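Long-range contacts in WbbZ protein (Klebsiella pneumoniae subsp. pneumoniae NTUH-K2044, PDB 6X1L), which is of unknown function but belongs to the polysaccharide pyruvyl transferase family and so probably adds pyruvyl groups to a bacterial polysaccharide: residues A[67-73]-A[96-102]; A[23-27]-A[51-56]; A[171-175]-A[187-193]. One frame throughout, in Å; residues are numbered along the deposited sequence.

Interactions 1 and 2 lie in one six-stranded parallel sheet and share a border, strands 67-71 and 23-27 being neighbours; the centres of the two contacts are about 9 Å apart. Interaction 1 is buried and apolar, mostly aliphatic with one phenylalanine ring packed on L69, with regular backbone bonds between two inner strands. Interaction 2 carries the same sheet out to strand 53-55, the last on that side within the chain, and mixes tyrosines and an arginine with its aliphatic residues. Interaction 3 is a surface contact in the other half of the protein, about 32 Å from interaction 1 between centres. There side-chain amide and carboxylate groups take over much of the work of backbone pairing.

Interaction 1: A[67-73]-A[96-102]; sequences DILIFGG and FHKVIIM
F96 holds CG beside its own backbone N (chi1 -58°), which swings its ring under L69 CB. This CH-pi contact is 3.6 Å from L69 CB to the centroid of the F96 ring, almost on the ring normal. With L69 CG anti to the backbone N (chi1 172°), CD1 reaches across to the CZ side of the same ring, and CD2 lies beside V99 CG2, the L69 and V99 side chains pointing the same way. D67 CB comes up at the ring edge. On the sheet face that carries I68, I70 and I100, I100 lies alongside I70, and its CD1 is 3.7 Å from I68 CG2 and also 3.7 Å from I70 CD1. I70 CG2 meets CG of the selenomethionine M102 at 3.6 Å, and the selenium sits close by. The two strands are the first and last elements of a beta-alpha-beta unit through helix 84-92, part of a Rossmann-like parallel sheet consistent with the GT-B clan of the family. Their segments are splayed by 22°. The backbone N-H...O hydrogen bonds of the parallel ladder run L69 N to K98 O, I100 N to L69 O (2.8 Å), F71 N to I100 O (2.8 Å) and M102 N to F71 O, and H97 N to D67 O (2.8 Å) adds a bond at the N-terminal end of the pair. Helix 6-21 covers the I100 and M102 side through Y18, F11 and L15. The D67 carboxylate turns to R23, in a salt bridge, and to S63 N, while K98 NZ reaches D118 O.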
loop_
_atom_site.group_PDB
_atom_site.type_symbol
_atom_site.label_atom_id
_atom_site.label_comp_id
_atom_site.label_asym_id
_atom_site.label_seq_id
_atom_site.Cartn_x
_atom_site.Cartn_y
_atom_site.Cartn_z
ATOM N N ASP A 67 -12.072 -25.278 -20.041
ATOM C CA ASP A 67 -11.628 -24.203 -19.162
ATOM C C ASP A 67 -11.883 -24.583 -17.712
ATOM O O ASP A 67 -12.964 -25.076 -17.373
ATOM C CB ASP A 67 -12.332 -22.884 -19.489
ATOM C CG ASP A 67 -11.818 -22.251 -20.762
ATOM O OD1 ASP A 67 -10.769 -22.698 -21.265
ATOM O OD2 ASP A 67 -12.466 -21.312 -21.266
ATOM N N ILE A 68 -10.888 -24.347 -16.865
ATOM C CA ILE A 68 -10.983 -24.570 -15.430
ATOM C C ILE A 68 -10.866 -23.224 -14.729
ATOM O O ILE A 68 -9.940 -22.451 -15.010
ATOM C CB ILE A 68 -9.890 -25.538 -14.940
ATOM C CG1 ILE A 68 -10.207 -26.966 -15.395
ATOM C CG2 ILE A 68 -9.743 -25.461 -13.430
ATOM C CD1 ILE A 68 -9.200 -27.992 -14.932
ATOM N N LEU A 69 -11.804 -22.937 -13.831
ATOM C CA LEU A 69 -11.724 -21.734 -13.014
ATOM C C LEU A 69 -10.823 -22.000 -11.815
ATOM O O LEU A 69 -11.081 -22.917 -11.025
ATOM C CB LEU A 69 -13.110 -21.290 -12.550
ATOM C CG LEU A 69 -13.111 -20.140 -11.534
ATOM C CD1 LEU A 69 -12.709 -18.821 -12.190
ATOM C CD2 LEU A 69 -14.462 -20.013 -10.843
ATOM N N ILE A 70 -9.762 -21.214 -11.690
ATOM C CA ILE A 70 -8.895 -21.245 -10.520
ATOM C C ILE A 70 -9.389 -20.136 -9.602
ATOM O O ILE A 70 -9.215 -18.948 -9.893
ATOM C CB ILE A 70 -7.423 -21.057 -10.891
ATOM C CG1 ILE A 70 -7.013 -22.031 -11.995
ATOM C CG2 ILE A 70 -6.539 -21.219 -9.664
ATOM C CD1 ILE A 70 -7.056 -23.496 -11.585
ATOM N N PHE A 71 -10.031 -20.515 -8.501
ATOM C CA PHE A 71 -10.517 -19.539 -7.535
ATOM C C PHE A 71 -9.451 -19.335 -6.467
ATOM O O PHE A 71 -9.075 -20.287 -5.773
ATOM C CB PHE A 71 -11.839 -19.979 -6.913
ATOM C CG PHE A 71 -12.467 -18.931 -6.044
ATOM C CD1 PHE A 71 -12.951 -17.757 -6.598
ATOM C CD2 PHE A 71 -12.564 -19.112 -4.677
ATOM C CE1 PHE A 71 -13.523 -16.784 -5.803
ATOM C CE2 PHE A 71 -13.136 -18.143 -3.876
ATOM C CZ PHE A 71 -13.616 -16.978 -4.439
ATOM N N GLY A 72 -8.976 -18.095 -6.333
ATOM C CA GLY A 72 -7.845 -17.830 -5.462
ATOM C C GLY A 72 -8.125 -18.210 -4.021
ATOM O O GLY A 72 -9.267 -18.207 -3.562
ATOM N N GLY A 73 -7.057 -18.545 -3.307
ATOM C CA GLY A 73 -7.185 -18.975 -1.931
ATOM C C GLY A 73 -7.632 -17.852 -1.016
ATOM O O GLY A 73 -7.654 -16.677 -1.377
ATOM N N PHE A 96 -17.551 -23.443 -16.472
ATOM C CA PHE A 96 -16.261 -24.110 -16.548
ATOM C C PHE A 96 -16.409 -25.621 -16.406
ATOM O O PHE A 96 -17.426 -26.132 -15.927
ATOM C CB PHE A 96 -15.306 -23.575 -15.473
ATOM C CG PHE A 96 -15.081 -22.089 -15.552
ATOM C CD1 PHE A 96 -15.867 -21.215 -14.817
ATOM C CD2 PHE A 96 -14.093 -21.567 -16.371
ATOM C CE1 PHE A 96 -15.665 -19.844 -14.892
ATOM C CE2 PHE A 96 -13.888 -20.198 -16.450
ATOM C CZ PHE A 96 -14.676 -19.338 -15.709
ATOM N N HIS A 97 -15.364 -26.331 -16.842
ATOM C CA HIS A 97 -15.328 -27.783 -16.698
ATOM C C HIS A 97 -15.134 -28.186 -15.241
ATOM O O HIS A 97 -15.785 -29.120 -14.754
ATOM C CB HIS A 97 -14.214 -28.360 -17.573
ATOM C CG HIS A 97 -14.040 -29.841 -17.444
ATOM N ND1 HIS A 97 -12.988 -30.410 -16.760
ATOM C CD2 HIS A 97 -14.779 -30.872 -17.921
ATOM C CE1 HIS A 97 -13.088 -31.726 -16.815
ATOM N NE2 HIS A 97 -14.167 -32.031 -17.514
ATOM N N LYS A 98 -14.240 -27.495 -14.537
ATOM C CA LYS A 98 -13.983 -27.718 -13.122
ATOM C C LYS A 98 -13.769 -26.371 -12.450
ATOM O O LYS A 98 -13.453 -25.373 -13.102
ATOM C CB LYS A 98 -12.748 -28.598 -12.884
ATOM C CG LYS A 98 -12.852 -30.013 -13.411
ATOM C CD LYS A 98 -13.879 -30.807 -12.635
ATOM C CE LYS A 98 -13.919 -32.251 -13.102
ATOM N NZ LYS A 98 -14.978 -33.005 -12.387
ATOM N N VAL A 99 -13.941 -26.353 -11.133
ATOM C CA VAL A 99 -13.587 -25.204 -10.311
ATOM C C VAL A 99 -12.581 -25.680 -9.276
ATOM O O VAL A 99 -12.895 -26.536 -8.437
ATOM C CB VAL A 99 -14.809 -24.559 -9.644
ATOM C CG1 VAL A 99 -14.364 -23.607 -8.541
ATOM C CG2 VAL A 99 -15.628 -23.809 -10.680
ATOM N N ILE A 100 -11.369 -25.140 -9.343
ATOM C CA ILE A 100 -10.304 -25.467 -8.405
ATOM C C ILE A 100 -10.244 -24.364 -7.360
ATOM O O ILE A 100 -9.977 -23.200 -7.686
ATOM C CB ILE A 100 -8.952 -25.627 -9.116
ATOM C CG1 ILE A 100 -8.999 -26.793 -10.102
ATOM C CG2 ILE A 100 -7.843 -25.832 -8.098
ATOM C CD1 ILE A 100 -7.696 -27.016 -10.833
ATOM N N ILE A 101 -10.495 -24.725 -6.106
ATOM C CA ILE A 101 -10.412 -23.781 -4.999
ATOM C C ILE A 101 -9.010 -23.884 -4.411
ATOM O O ILE A 101 -8.653 -24.898 -3.808
ATOM C CB ILE A 101 -11.489 -24.055 -3.943
ATOM C CG1 ILE A 101 -12.881 -23.865 -4.553
ATOM C CG2 ILE A 101 -11.295 -23.145 -2.738
ATOM C CD1 ILE A 101 -14.016 -24.062 -3.571
HETATM N N MSE A 102 -8.210 -22.837 -4.599
HETATM C CA MSE A 102 -6.846 -22.798 -4.073
HETATM C C MSE A 102 -6.885 -22.822 -2.534
HETATM O O MSE A 102 -7.933 -22.535 -1.955
HETATM C CB MSE A 102 -6.119 -21.563 -4.625
HETATM C CG MSE A 102 -5.991 -21.589 -6.146
HETATM SE SE MSE A 102 -4.881 -23.069 -6.829
HETATM C CE MSE A 102 -3.152 -22.142 -6.738
#

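Interaction 2: A[23-27]-A[51-56]; sequences RFVYK and LTYIPY
Strands 23-27 and 53-55 run parallel at 4.7 Å between axes with a 36° splay, linked by the hydrogen bonds I54 N to F24 O (2.9 Å), Y26 N to I54 O (3.0 Å) and Y56 N to Y26 O (2.9 Å). The last bond is the least regular, its donor standing well above the Y26 carbonyl plane. I54 holds CG1 between its backbone N and carbonyl carbon (chi1 60°), which swings CD1 over the centre of one face of the R23 guanidinium, 3.5 Å from R23 CZ. The same CD1 touches V25 CG2, and so lies against both an aliphatic branch and a flat cation. The polar end of R23 goes to D67. On the other sheet face the edge of the Y26 ring is turned toward the face of the Y53 ring, a T-shaped pair with planes at 74° and centroids 5.8 Å apart. Y26 CB also meets Y53 CD2, and F46 of helix 33-48 packs against both tyrosines. That helix makes the crossover of the beta-alpha-beta unit joining the two strands, at the border of the parallel sheet. V25 CG1 approaches the edge of the Y56 ring and lies 4.0 Å from Y56 CB, while K27 CD passes Y56 CD2 at 4.0 Å. Beyond it K27 NZ forms salt bridges with D201 and D198. F24 CB packs on Y53 CB; the F24 ring has L51 CD1 near its plane at the edge, and forms an edge-to-face pair with H19 of helix 6-21.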
loop_
_atom_site.group_PDB
_atom_site.type_symbol
_atom_site.label_atom_id
_atom_site.label_comp_id
_atom_site.label_asym_id
_atom_site.label_seq_id
_atom_site.Cartn_x
_atom_site.Cartn_y
_atom_site.Cartn_z
ATOM N N ARG A 23 -6.961 -25.043 -19.776
ATOM C CA ARG A 23 -6.365 -23.737 -19.550
ATOM C C ARG A 23 -6.966 -23.103 -18.302
ATOM O O ARG A 23 -8.130 -23.333 -17.958
ATOM C CB ARG A 23 -6.553 -22.823 -20.763
ATOM C CG ARG A 23 -7.849 -22.058 -20.775
ATOM C CD ARG A 23 -7.896 -21.060 -21.913
ATOM N NE ARG A 23 -9.204 -20.420 -21.996
ATOM C CZ ARG A 23 -9.531 -19.500 -22.895
ATOM N NH1 ARG A 23 -8.641 -19.103 -23.792
ATOM N NH2 ARG A 23 -10.749 -18.976 -22.892
ATOM N N PHE A 24 -6.149 -22.316 -17.608
ATOM C CA PHE A 24 -6.530 -21.754 -16.321
ATOM C C PHE A 24 -7.179 -20.389 -16.514
ATOM O O PHE A 24 -6.621 -19.516 -17.187
ATOM C CB PHE A 24 -5.313 -21.621 -15.403
ATOM C CG PHE A 24 -4.756 -22.932 -14.923
ATOM C CD1 PHE A 24 -5.376 -24.133 -15.238
ATOM C CD2 PHE A 24 -3.612 -22.959 -14.141
ATOM C CE1 PHE A 24 -4.859 -25.329 -14.790
ATOM C CE2 PHE A 24 -3.092 -24.156 -13.687
ATOM C CZ PHE A 24 -3.715 -25.341 -14.013
ATOM N N VAL A 25 -8.357 -20.214 -15.925
ATOM C CA VAL A 25 -9.010 -18.915 -15.802
ATOM C C VAL A 25 -8.975 -18.561 -14.323
ATOM O O VAL A 25 -9.610 -19.237 -13.504
ATOM C CB VAL A 25 -10.448 -18.938 -16.333
ATOM C CG1 VAL A 25 -11.073 -17.555 -16.218
ATOM C CG2 VAL A 25 -10.480 -19.436 -17.773
ATOM N N TYR A 26 -8.230 -17.516 -13.968
ATOM C CA TYR A 26 -7.900 -17.238 -12.577
ATOM C C TYR A 26 -8.669 -16.028 -12.067
ATOM O O TYR A 26 -8.677 -14.972 -12.710
ATOM C CB TYR A 26 -6.394 -17.016 -12.407
ATOM C CG TYR A 26 -5.991 -16.572 -11.017
ATOM C CD1 TYR A 26 -6.079 -17.439 -9.938
ATOM C CD2 TYR A 26 -5.513 -15.284 -10.785
ATOM C CE1 TYR A 26 -5.712 -17.042 -8.667
ATOM C CE2 TYR A 26 -5.141 -14.876 -9.516
ATOM C CZ TYR A 26 -5.242 -15.760 -8.461
ATOM O OH TYR A 26 -4.875 -15.367 -7.197
ATOM N N LYS A 27 -9.307 -16.188 -10.908
ATOM C CA LYS A 27 -9.957 -15.096 -10.191
ATOM C C LYS A 27 -9.300 -14.976 -8.823
ATOM O O LYS A 27 -9.439 -15.874 -7.984
ATOM C CB LYS A 27 -11.458 -15.327 -10.044
ATOM C CG LYS A 27 -12.167 -14.178 -9.333
ATOM C CD LYS A 27 -12.038 -12.887 -10.133
ATOM C CE LYS A 27 -12.491 -11.663 -9.336
ATOM N NZ LYS A 27 -11.537 -11.308 -8.244
ATOM N N LEU A 51 3.252 -21.897 -15.227
ATOM C CA LEU A 51 1.810 -22.058 -15.384
ATOM C C LEU A 51 1.227 -20.763 -15.935
ATOM O O LEU A 51 1.157 -19.753 -15.226
ATOM C CB LEU A 51 1.160 -22.430 -14.055
ATOM C CG LEU A 51 1.637 -23.743 -13.437
ATOM C CD1 LEU A 51 1.029 -23.919 -12.059
ATOM C CD2 LEU A 51 1.284 -24.914 -14.338
ATOM N N THR A 52 0.812 -20.788 -17.196
ATOM C CA THR A 52 0.146 -19.639 -17.784
ATOM C C THR A 52 -1.336 -19.652 -17.430
ATOM O O THR A 52 -1.932 -20.703 -17.184
ATOM C CB THR A 52 0.321 -19.624 -19.304
ATOM O OG1 THR A 52 -0.259 -20.807 -19.865
ATOM C CG2 THR A 52 1.800 -19.570 -19.665
ATOM N N TYR A 53 -1.926 -18.461 -17.400
ATOM C CA TYR A 53 -3.327 -18.308 -17.044
ATOM C C TYR A 53 -3.892 -17.110 -17.791
ATOM O O TYR A 53 -3.152 -16.278 -18.322
ATOM C CB TYR A 53 -3.507 -18.130 -15.530
ATOM C CG TYR A 53 -2.887 -16.854 -14.985
ATOM C CD1 TYR A 53 -1.538 -16.801 -14.653
ATOM C CD2 TYR A 53 -3.651 -15.705 -14.806
ATOM C CE1 TYR A 53 -0.966 -15.639 -14.159
ATOM C CE2 TYR A 53 -3.085 -14.535 -14.310
ATOM C CZ TYR A 53 -1.744 -14.513 -13.988
ATOM O OH TYR A 53 -1.173 -13.365 -13.495
ATOM N N ILE A 54 -5.218 -17.043 -17.837
ATOM C CA ILE A 54 -5.901 -15.848 -18.317
ATOM C C ILE A 54 -6.739 -15.322 -17.160
ATOM O O ILE A 54 -7.364 -16.115 -16.437
ATOM C CB ILE A 54 -6.756 -16.131 -19.565
ATOM C CG1 ILE A 54 -7.833 -17.177 -19.271
ATOM C CG2 ILE A 54 -5.879 -16.577 -20.726
ATOM C CD1 ILE A 54 -8.919 -17.236 -20.318
ATOM N N PRO A 55 -6.752 -14.013 -16.918
ATOM C CA PRO A 55 -7.546 -13.485 -15.804
ATOM C C PRO A 55 -9.032 -13.564 -16.113
ATOM O O PRO A 55 -9.460 -13.358 -17.252
ATOM C CB PRO A 55 -7.068 -12.032 -15.683
ATOM C CG PRO A 55 -6.579 -11.686 -17.053
ATOM C CD PRO A 55 -6.002 -12.958 -17.622
ATOM N N TYR A 56 -9.817 -13.878 -15.086
ATOM C CA TYR A 56 -11.262 -13.932 -15.250
ATOM C C TYR A 56 -11.795 -12.567 -15.660
ATOM O O TYR A 56 -11.509 -11.554 -15.014
ATOM C CB TYR A 56 -11.929 -14.391 -13.954
ATOM C CG TYR A 56 -13.440 -14.336 -14.003
ATOM C CD1 TYR A 56 -14.178 -15.403 -14.502
ATOM C CD2 TYR A 56 -14.130 -13.215 -13.557
ATOM C CE1 TYR A 56 -15.559 -15.353 -14.555
ATOM C CE2 TYR A 56 -15.509 -13.155 -13.609
ATOM C CZ TYR A 56 -16.220 -14.227 -14.107
ATOM O OH TYR A 56 -17.594 -14.171 -14.155
#

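Interaction 3: A[171-175]-A[187-193]; sequences NCFRT and NNHDISL
N171 O receives H189 N at 2.7 Å in a nearly straight bond, and N171 CB rests against N187 O. The N171 carboxamide stays by N187, and its OD1 takes a hydrogen bond from N224 ND2. At C172 the contact passes through CA, which offers a CA-H...O contact to H189 O at 3.3 Å; its SG also lies near that oxygen and, more distantly, near I191 CD1. F173 is gripped at both ends of its backbone by one side chain. N188, with CG anti to its N (chi1 -169°), lays its amide along the F173 backbone: OD1 accepts F173 N at 2.7 Å on a lone pair in the carbonyl plane, and ND2 gives its N-H to F173 O at 2.9 Å, with that oxygen lying in the amide plane. The two bonds make the amide copy the pairing of a neighbouring strand and fix its rotation. N188 OD1 also lies 3.1 Å from N171 O, an unbonded pair of acceptors, probably mildly unfavourable but offset by the N-H each receives. OD1 also stands at the edge of the F173 ring, whose plane is 41° from the amide plane. The chain following strand 167-172, an outermost strand of the four-stranded parallel sheet within the chain, lies along loop 187-193, which precedes helix 203-218. R174 contributes CA, which passes D190 OD2, and its backbone N bonds to D226 OD1. T175 N then gives a longer, bent bond to D190 OD2 (3.3 Å, 140°), arriving from above the carboxylate plane. OD2 is shared with R227 NH2 in a salt bridge. The T175 and D190 side chains cross at about a right angle, T175 CG2 3.3 Å from D190 OD2, and T175 OG1 meets L193 CD1 tip to tip at 3.4 Å.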
loop_
_atom_site.group_PDB
_atom_site.type_symbol
_atom_site.label_atom_id
_atom_site.label_comp_id
_atom_site.label_asym_id
_atom_site.label_seq_id
_atom_site.Cartn_x
_atom_site.Cartn_y
_atom_site.Cartn_z
ATOM N N ASN A 171 2.099 -3.704 17.086
ATOM C CA ASN A 171 0.742 -4.180 17.337
ATOM C C ASN A 171 -0.059 -4.052 16.049
ATOM O O ASN A 171 -0.215 -2.945 15.523
ATOM C CB ASN A 171 0.080 -3.387 18.463
ATOM C CG ASN A 171 0.751 -3.602 19.805
ATOM O OD1 ASN A 171 1.326 -4.658 20.063
ATOM N ND2 ASN A 171 0.676 -2.599 20.671
ATOM N N CYS A 172 -0.565 -5.181 15.540
ATOM C CA CYS A 172 -1.319 -5.219 14.280
ATOM C C CYS A 172 -2.624 -5.981 14.518
ATOM O O CYS A 172 -2.762 -7.143 14.125
ATOM C CB CYS A 172 -0.480 -5.852 13.165
ATOM S SG CYS A 172 1.145 -5.061 12.916
ATOM N N PHE A 173 -3.587 -5.318 15.151
ATOM C CA PHE A 173 -4.834 -5.950 15.549
ATOM C C PHE A 173 -6.016 -5.388 14.771
ATOM O O PHE A 173 -6.032 -4.222 14.364
ATOM C CB PHE A 173 -5.082 -5.779 17.051
ATOM C CG PHE A 173 -4.159 -6.591 17.907
ATOM C CD1 PHE A 173 -4.490 -7.886 18.267
ATOM C CD2 PHE A 173 -2.956 -6.061 18.347
ATOM C CE1 PHE A 173 -3.642 -8.639 19.053
ATOM C CE2 PHE A 173 -2.102 -6.808 19.136
ATOM C CZ PHE A 173 -2.446 -8.100 19.489
ATOM N N ARG A 174 -7.016 -6.249 14.592
ATOM C CA ARG A 174 -8.234 -5.897 13.874
ATOM C C ARG A 174 -8.934 -4.720 14.545
ATOM O O ARG A 174 -9.203 -4.748 15.749
ATOM C CB ARG A 174 -9.153 -7.119 13.822
ATOM C CG ARG A 174 -10.333 -6.995 12.892
ATOM C CD ARG A 174 -10.984 -8.353 12.694
ATOM N NE ARG A 174 -12.253 -8.245 11.984
ATOM C CZ ARG A 174 -13.429 -8.118 12.587
ATOM N NH1 ARG A 174 -13.497 -8.088 13.912
ATOM N NH2 ARG A 174 -14.538 -8.023 11.867
ATOM N N THR A 175 -9.240 -3.688 13.750
ATOM C CA THR A 175 -9.721 -2.420 14.301
ATOM C C THR A 175 -11.094 -2.550 14.945
ATOM O O THR A 175 -11.443 -1.750 15.822
ATOM C CB THR A 175 -9.770 -1.352 13.206
ATOM O OG1 THR A 175 -10.582 -1.819 12.120
ATOM C CG2 THR A 175 -8.379 -1.046 12.692
ATOM N N ASN A 187 -0.441 1.376 20.403
ATOM C CA ASN A 187 0.057 1.843 19.110
ATOM C C ASN A 187 -0.272 0.779 18.069
ATOM O O ASN A 187 0.578 0.000 17.631
ATOM C CB ASN A 187 1.552 2.126 19.178
ATOM C CG ASN A 187 1.858 3.589 19.409
ATOM O OD1 ASN A 187 1.791 4.081 20.537
ATOM N ND2 ASN A 187 2.203 4.296 18.338
ATOM N N ASN A 188 -1.542 0.749 17.670
ATOM C CA ASN A 188 -2.040 -0.282 16.767
ATOM C C ASN A 188 -1.925 0.170 15.318
ATOM O O ASN A 188 -2.317 1.290 14.974
ATOM C CB ASN A 188 -3.494 -0.634 17.079
ATOM C CG ASN A 188 -3.956 -1.884 16.340
ATOM O OD1 ASN A 188 -3.223 -2.872 16.259
ATOM N ND2 ASN A 188 -5.162 -1.839 15.785
ATOM N N HIS A 189 -1.397 -0.712 14.473
ATOM C CA HIS A 189 -1.298 -0.487 13.032
ATOM C C HIS A 189 -1.953 -1.679 12.337
ATOM O O HIS A 189 -1.319 -2.723 12.166
ATOM C CB HIS A 189 0.156 -0.329 12.595
ATOM C CG HIS A 189 0.870 0.810 13.256
ATOM N ND1 HIS A 189 1.310 0.757 14.561
ATOM C CD2 HIS A 189 1.230 2.028 12.787
ATOM C CE1 HIS A 189 1.907 1.895 14.869
ATOM N NE2 HIS A 189 1.871 2.684 13.811
ATOM N N ASP A 190 -3.217 -1.530 11.939
ATOM C CA ASP A 190 -3.929 -2.597 11.232
ATOM C C ASP A 190 -3.551 -2.541 9.752
ATOM O O ASP A 190 -4.313 -2.099 8.890
ATOM C CB ASP A 190 -5.431 -2.471 11.430
ATOM C CG ASP A 190 -6.178 -3.744 11.054
ATOM O OD1 ASP A 190 -5.515 -4.762 10.770
ATOM O OD2 ASP A 190 -7.426 -3.726 11.044
ATOM N N ILE A 191 -2.329 -3.000 9.468
ATOM C CA ILE A 191 -1.781 -2.897 8.119
ATOM C C ILE A 191 -2.516 -3.773 7.119
ATOM O O ILE A 191 -2.345 -3.593 5.906
ATOM C CB ILE A 191 -0.279 -3.243 8.131
ATOM C CG1 ILE A 191 -0.063 -4.655 8.681
ATOM C CG2 ILE A 191 0.491 -2.208 8.963
ATOM C CD1 ILE A 191 1.364 -5.152 8.565
ATOM N N SER A 192 -3.329 -4.721 7.593
ATOM C CA SER A 192 -4.172 -5.491 6.685
ATOM C C SER A 192 -5.236 -4.618 6.033
ATOM O O SER A 192 -5.594 -4.846 4.873
ATOM C CB SER A 192 -4.832 -6.653 7.432
ATOM O OG SER A 192 -3.858 -7.507 8.000
ATOM N N LEU A 193 -5.745 -3.614 6.747
ATOM C CA LEU A 193 -6.825 -2.777 6.247
ATOM C C LEU A 193 -6.332 -1.597 5.413
ATOM O O LEU A 193 -7.047 -0.598 5.291
ATOM C CB LEU A 193 -7.685 -2.269 7.406
ATOM C CG LEU A 193 -8.697 -3.248 7.997
ATOM C CD1 LEU A 193 -9.637 -2.524 8.949
ATOM C CD2 LEU A 193 -9.478 -3.956 6.896
#